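Local coordinates for protein LupI (Flavobacterium sp. YS-80-122, PDB 6IY4) that probably inhibits metalloendopeptidases, as a small periplasmic beta-barrel protein of the Inh family of protease inhibitors, at residues L68-R73 with L88-A93; R77-G80 with K86-V89. All coordinates share one frame; numbering follows the deposited sequence.

Contact 1 of 2, residues L68-R73 with L88-A93; sequences LFLELR and LVMQRA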
loop_
_atom_site.group_PDB
_atom_site.type_symbol
_atom_site.label_atom_id
_atom_site.label_comp_id
_atom_site.label_asym_id
_atom_site.label_seq_id
_atom_site.Cartn_x
_atom_site.Cartn_y
_atom_site.Cartn_z
ATOM N N LEU A 68 3.790 -2.085 6.515
ATOM C CA LEU A 68 4.800 -1.388 5.681
ATOM C C LEU A 68 4.576 0.110 5.825
ATOM O O LEU A 68 3.427 0.563 5.884
ATOM C CB LEU A 68 4.665 -1.802 4.223
ATOM C CG LEU A 68 5.817 -1.398 3.314
ATOM C CD1 LEU A 68 7.073 -2.148 3.682
ATOM C CD2 LEU A 68 5.456 -1.623 1.848
ATOM N N PHE A 69 5.650 0.861 5.775
ATOM C CA PHE A 69 5.645 2.316 5.576
ATOM C C PHE A 69 6.120 2.568 4.155
ATOM O O PHE A 69 7.199 2.067 3.776
ATOM C CB PHE A 69 6.546 3.047 6.568
ATOM C CG PHE A 69 6.636 4.517 6.240
ATOM C CD1 PHE A 69 5.558 5.359 6.463
ATOM C CD2 PHE A 69 7.773 5.033 5.667
ATOM C CE1 PHE A 69 5.628 6.698 6.155
ATOM C CE2 PHE A 69 7.839 6.374 5.350
ATOM C CZ PHE A 69 6.776 7.191 5.593
ATOM N N LEU A 70 5.368 3.367 3.405
ATOM C CA LEU A 70 5.782 3.779 2.039
ATOM C C LEU A 70 5.960 5.293 2.005
ATOM O O LEU A 70 5.115 6.018 2.525
ATOM C CB LEU A 70 4.743 3.376 0.996
ATOM C CG LEU A 70 4.367 1.891 0.974
ATOM C CD1 LEU A 70 3.166 1.531 1.848
ATOM C CD2 LEU A 70 4.104 1.423 -0.456
ATOM N N GLU A 71 7.010 5.718 1.349
ATOM C CA GLU A 71 7.275 7.163 1.152
ATOM C C GLU A 71 6.455 7.670 -0.033
ATOM O O GLU A 71 6.408 7.019 -1.070
ATOM C CB GLU A 71 8.778 7.299 0.947
ATOM C CG GLU A 71 9.314 8.690 0.788
ATOM C CD GLU A 71 10.842 8.684 0.798
ATOM O OE1 GLU A 71 11.450 7.594 0.576
ATOM O OE2 GLU A 71 11.427 9.767 1.056
ATOM N N LEU A 72 5.929 8.877 0.093
ATOM C CA LEU A 72 5.274 9.621 -0.997
ATOM C C LEU A 72 6.362 10.059 -1.952
ATOM O O LEU A 72 7.358 10.676 -1.462
ATOM C CB LEU A 72 4.564 10.820 -0.386
ATOM C CG LEU A 72 3.768 11.681 -1.346
ATOM C CD1 LEU A 72 2.762 10.900 -2.144
ATOM C CD2 LEU A 72 3.108 12.784 -0.535
ATOM N N ARG A 73 6.228 9.724 -3.234
ATOM C CA ARG A 73 7.286 10.080 -4.217
ATOM C C ARG A 73 6.850 11.284 -5.044
ATOM O O ARG A 73 7.665 12.138 -5.329
ATOM C CB ARG A 73 7.670 8.862 -5.053
ATOM C CG ARG A 73 8.332 7.760 -4.237
ATOM C CD ARG A 73 9.843 7.590 -4.400
ATOM N NE ARG A 73 10.544 8.851 -4.424
ATOM C CZ ARG A 73 10.830 9.574 -3.356
ATOM N NH1 ARG A 73 10.496 9.137 -2.154
ATOM N NH2 ARG A 73 11.444 10.738 -3.489
ATOM N N LEU A 88 8.148 -2.048 -2.982
ATOM C CA LEU A 88 6.712 -2.152 -3.326
ATOM C C LEU A 88 6.290 -0.777 -3.774
ATOM O O LEU A 88 6.544 0.214 -3.057
ATOM C CB LEU A 88 5.889 -2.587 -2.118
ATOM C CG LEU A 88 4.398 -2.771 -2.370
ATOM C CD1 LEU A 88 4.148 -3.911 -3.318
ATOM C CD2 LEU A 88 3.668 -3.010 -1.074
ATOM N N VAL A 89 5.730 -0.735 -4.958
ATOM C CA VAL A 89 5.240 0.499 -5.588
ATOM C C VAL A 89 3.724 0.480 -5.503
ATOM O O VAL A 89 3.113 -0.586 -5.733
ATOM C CB VAL A 89 5.700 0.548 -7.059
ATOM C CG1 VAL A 89 5.190 1.798 -7.747
ATOM C CG2 VAL A 89 7.222 0.462 -7.152
ATOM N N MET A 90 3.137 1.619 -5.169
ATOM C CA MET A 90 1.672 1.759 -5.266
ATOM C C MET A 90 1.422 3.045 -6.047
ATOM O O MET A 90 2.033 4.072 -5.773
ATOM C CB MET A 90 0.959 1.663 -3.908
ATOM C CG MET A 90 1.129 2.759 -3.058
ATOM S SD MET A 90 0.366 2.398 -1.410
ATOM C CE MET A 90 -1.337 2.880 -1.637
ATOM N N GLN A 91 0.609 2.959 -7.072
ATOM C CA GLN A 91 0.375 4.115 -7.957
ATOM C C GLN A 91 -1.095 4.125 -8.284
ATOM O O GLN A 91 -1.613 3.057 -8.540
ATOM C CB GLN A 91 1.049 3.971 -9.305
ATOM C CG GLN A 91 2.542 4.089 -9.283
ATOM C CD GLN A 91 2.955 4.042 -10.734
ATOM O OE1 GLN A 91 3.023 2.970 -11.344
ATOM N NE2 GLN A 91 3.134 5.227 -11.308
ATOM N N ARG A 92 -1.698 5.291 -8.343
ATOM C CA ARG A 92 -3.109 5.362 -8.788
ATOM C C ARG A 92 -3.189 4.968 -10.261
ATOM O O ARG A 92 -2.276 5.294 -11.039
ATOM C CB ARG A 92 -3.682 6.755 -8.561
ATOM C CG ARG A 92 -3.921 7.115 -7.108
ATOM C CD ARG A 92 -4.546 8.463 -6.985
ATOM N NE ARG A 92 -4.910 8.898 -5.668
ATOM C CZ ARG A 92 -6.037 8.638 -5.037
ATOM N NH1 ARG A 92 -6.957 7.807 -5.516
ATOM N NH2 ARG A 92 -6.245 9.211 -3.875
ATOM N N ALA A 93 -4.248 4.295 -10.678
ATOM C CA ALA A 93 -4.311 3.809 -12.089
ATOM C C ALA A 93 -3.117 2.884 -12.391
ATOM O O ALA A 93 -2.136 3.267 -13.050
ATOM C CB ALA A 93 -4.319 4.973 -13.064
#

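Contact 2 of 2, residues R77-G80 with K86-V89; sequences RYEG and KTLV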
loop_
_atom_site.group_PDB
_atom_site.type_symbol
_atom_site.label_atom_id
_atom_site.label_comp_id
_atom_site.label_asym_id
_atom_site.label_seq_id
_atom_site.Cartn_x
_atom_site.Cartn_y
_atom_site.Cartn_z
ATOM N N ARG A 77 1.719 8.402 -6.083
ATOM C CA ARG A 77 2.713 7.296 -6.063
ATOM C C ARG A 77 3.409 7.212 -4.710
ATOM O O ARG A 77 3.939 8.241 -4.241
ATOM C CB ARG A 77 3.787 7.504 -7.135
ATOM C CG ARG A 77 4.821 6.387 -7.216
ATOM C CD ARG A 77 5.877 6.723 -8.261
ATOM N NE ARG A 77 6.873 5.671 -8.384
ATOM C CZ ARG A 77 6.859 4.695 -9.292
ATOM N NH1 ARG A 77 5.891 4.598 -10.183
ATOM N NH2 ARG A 77 7.824 3.805 -9.293
ATOM N N TYR A 78 3.414 6.022 -4.130
ATOM C CA TYR A 78 4.219 5.711 -2.928
ATOM C C TYR A 78 5.148 4.549 -3.235
ATOM O O TYR A 78 4.831 3.712 -4.065
ATOM C CB TYR A 78 3.335 5.315 -1.754
ATOM C CG TYR A 78 2.369 6.342 -1.252
ATOM C CD1 TYR A 78 1.088 6.380 -1.742
ATOM C CD2 TYR A 78 2.723 7.209 -0.248
ATOM C CE1 TYR A 78 0.162 7.283 -1.247
ATOM C CE2 TYR A 78 1.829 8.136 0.232
ATOM C CZ TYR A 78 0.540 8.171 -0.271
ATOM O OH TYR A 78 -0.393 9.064 0.157
ATOM N N GLU A 79 6.300 4.509 -2.552
ATOM C CA GLU A 79 7.265 3.394 -2.660
ATOM C C GLU A 79 7.762 2.991 -1.273
ATOM O O GLU A 79 8.085 3.883 -0.499
ATOM C CB GLU A 79 8.451 3.817 -3.516
ATOM C CG GLU A 79 8.076 4.007 -4.951
ATOM C CD GLU A 79 9.214 4.580 -5.761
ATOM O OE1 GLU A 79 10.311 4.745 -5.184
ATOM O OE2 GLU A 79 8.982 4.943 -6.924
ATOM N N GLY A 80 7.755 1.698 -0.969
ATOM C CA GLY A 80 8.175 1.227 0.347
ATOM C C GLY A 80 9.207 0.137 0.218
ATOM O O GLY A 80 9.106 -0.719 -0.684
ATOM N N LYS A 86 13.536 -5.509 -1.618
ATOM C CA LYS A 86 12.555 -5.277 -2.699
ATOM C C LYS A 86 11.927 -3.892 -2.460
ATOM O O LYS A 86 12.048 -3.376 -1.327
ATOM C CB LYS A 86 11.583 -6.458 -2.701
ATOM C CG LYS A 86 12.235 -7.792 -3.050
ATOM C CD LYS A 86 12.596 -7.895 -4.523
ATOM C CE LYS A 86 13.866 -8.677 -4.801
ATOM N NZ LYS A 86 14.318 -8.468 -6.199
ATOM N N THR A 87 11.328 -3.303 -3.500
ATOM C CA THR A 87 10.538 -2.043 -3.414
ATOM C C THR A 87 9.098 -2.355 -3.843
ATOM O O THR A 87 8.905 -2.914 -4.920
ATOM C CB THR A 87 11.089 -0.900 -4.265
ATOM O OG1 THR A 87 12.425 -0.760 -3.792
ATOM C CG2 THR A 87 10.319 0.389 -4.094
ATOM N N LEU A 88 8.148 -2.048 -2.982
ATOM C CA LEU A 88 6.712 -2.152 -3.326
ATOM C C LEU A 88 6.290 -0.777 -3.774
ATOM O O LEU A 88 6.544 0.214 -3.057
ATOM C CB LEU A 88 5.889 -2.587 -2.118
ATOM C CG LEU A 88 4.398 -2.771 -2.370
ATOM C CD1 LEU A 88 4.148 -3.911 -3.318
ATOM C CD2 LEU A 88 3.668 -3.010 -1.074
ATOM N N VAL A 89 5.730 -0.735 -4.958
ATOM C CA VAL A 89 5.240 0.499 -5.588
ATOM C C VAL A 89 3.724 0.480 -5.503
ATOM O O VAL A 89 3.113 -0.586 -5.733
ATOM C CB VAL A 89 5.700 0.548 -7.059
ATOM C CG1 VAL A 89 5.190 1.798 -7.747
ATOM C CG2 VAL A 89 7.222 0.462 -7.152
#

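Contact 1 of 2, residues L68-R73 with L88-A93
The carbonyl oxygen of Leu88 is held by the backbone amide of Gly80 on the strand between, and against this already engaged acceptor lies a methyl group, Leu70 CD2, 3.8 Å from Leu88 O. Leu70 is placed to do this because strands 66-74 and 86-92 are next-but-one neighbours, both antiparallel to strand 77-82. Their short segments approach to 8.6 Å and diverge by 54°, the twist accumulated over two steps of a strongly coiled sheet. Gly80 lies between the two strands, and its lack of a side chain probably lets the leucines on either side meet across it.

The same Leu70 CD2 also meets Met90, 4.0 Å from its sulfur SD, the two side chains running at about a right angle. Met90 gets there through an unusual start: its CG stands between the backbone N and the carbonyl carbon (chi1 72°), and a bend at chi3 turns the end of the thioether. A flexible, unbranched, polarisable side chain suits this place, since Met90 must also fit against Trp10, Phe12, Tyr78 and Leu57. Further along, Leu68 and Leu88 touch through one methyl each, CD2 to CD2 at 3.7 Å, their chains slanting across one another, while Leu88 CB backs the same Leu68 methyl. From the loops, Leu43 lies against Leu68 and Trp42 against Leu88, adding to this end.

All four touching residues are buried, and what joins them is dispersion and exclusion of water. Such chemistry fixes no register; it fills the interior of a curled sheet, consistent with the beta barrel of this inhibitor family.

Contact 2 of 2, residues R77-G80 with K86-V89
Gly80 and Leu88 form a hydrogen-bonded antiparallel pair in which each backbone amide finds the other's carbonyl. Gly80 N donates to Leu88 O at 2.8 Å, and Leu88 N returns a bond of equal length to Gly80 O; both are nearly straight. Each oxygen takes a weaker CA-H contact besides: Glu79 CA reaches Leu88 O at 3.3 Å, and Thr87 CA lies close to Gly80 O. Next along, Glu79 and Val89 make the non-hydrogen-bonded pair, so their backbone polar groups turn outward to other strands, Glu79 to Glu71 and Val89 to Tyr13.

On the face carrying these two side chains, the chemistry is mixed. Arg77 stretches out fully and brings its guanidinium to Glu79 side-on, NE and NH2 both donating to OE2, at 2.7 and 2.9 Å. The oxygen lies in the guanidinium plane and is met on its anti side, with NE 18° and NH2 30° out of the carboxylate plane, so the edge is spent on charge and a face remains for apolar contact. Val89 CG1 takes it, 3.7 Å from Arg77 CZ and shifted toward the rim. With an alanine here in place of Arg77, the Glu79 carboxylate would probably be left without both donors to OE2 and freer to turn, and Val89 would probably lose the flat cover over its methyl. Thr87, beta-branched and at home in a strand, sets CG2 3.9 Å from Glu79 CB.

The pairing belongs to a beta hairpin of strands 77-82 and 86-92. Strand 66-74 flanks it beside 77-82, and strand 8-14 beside 86-92, where Tyr13 lies against both Arg77 and Val89; Tyr78 and Leu88 turn to the other face, meeting Leu70 and Phe12.

In the fold
Both contacts use strand 86-92, and their ranges overlap at Leu88 and Val89, though Leu88 alone takes part in both. Contact 2 is the direct pairing of adjacent strands, partly buried, with backbone bonds that set the register and an ion pair on the face away from the leucines. Contact 1 reaches past strand 77-82 to strand 66-74 and is entirely core, relying on apolar side chains alone. Strand 77-82 connects the two through its backbone: Glu79 O probably accepts from Glu71 N at 2.8 Å, and Tyr78 N probably donates to Met90 O at 2.9 Å. Hydrogen bonding thus runs from strand to strand within the sheet, whereas contact 1 lies on its buried face.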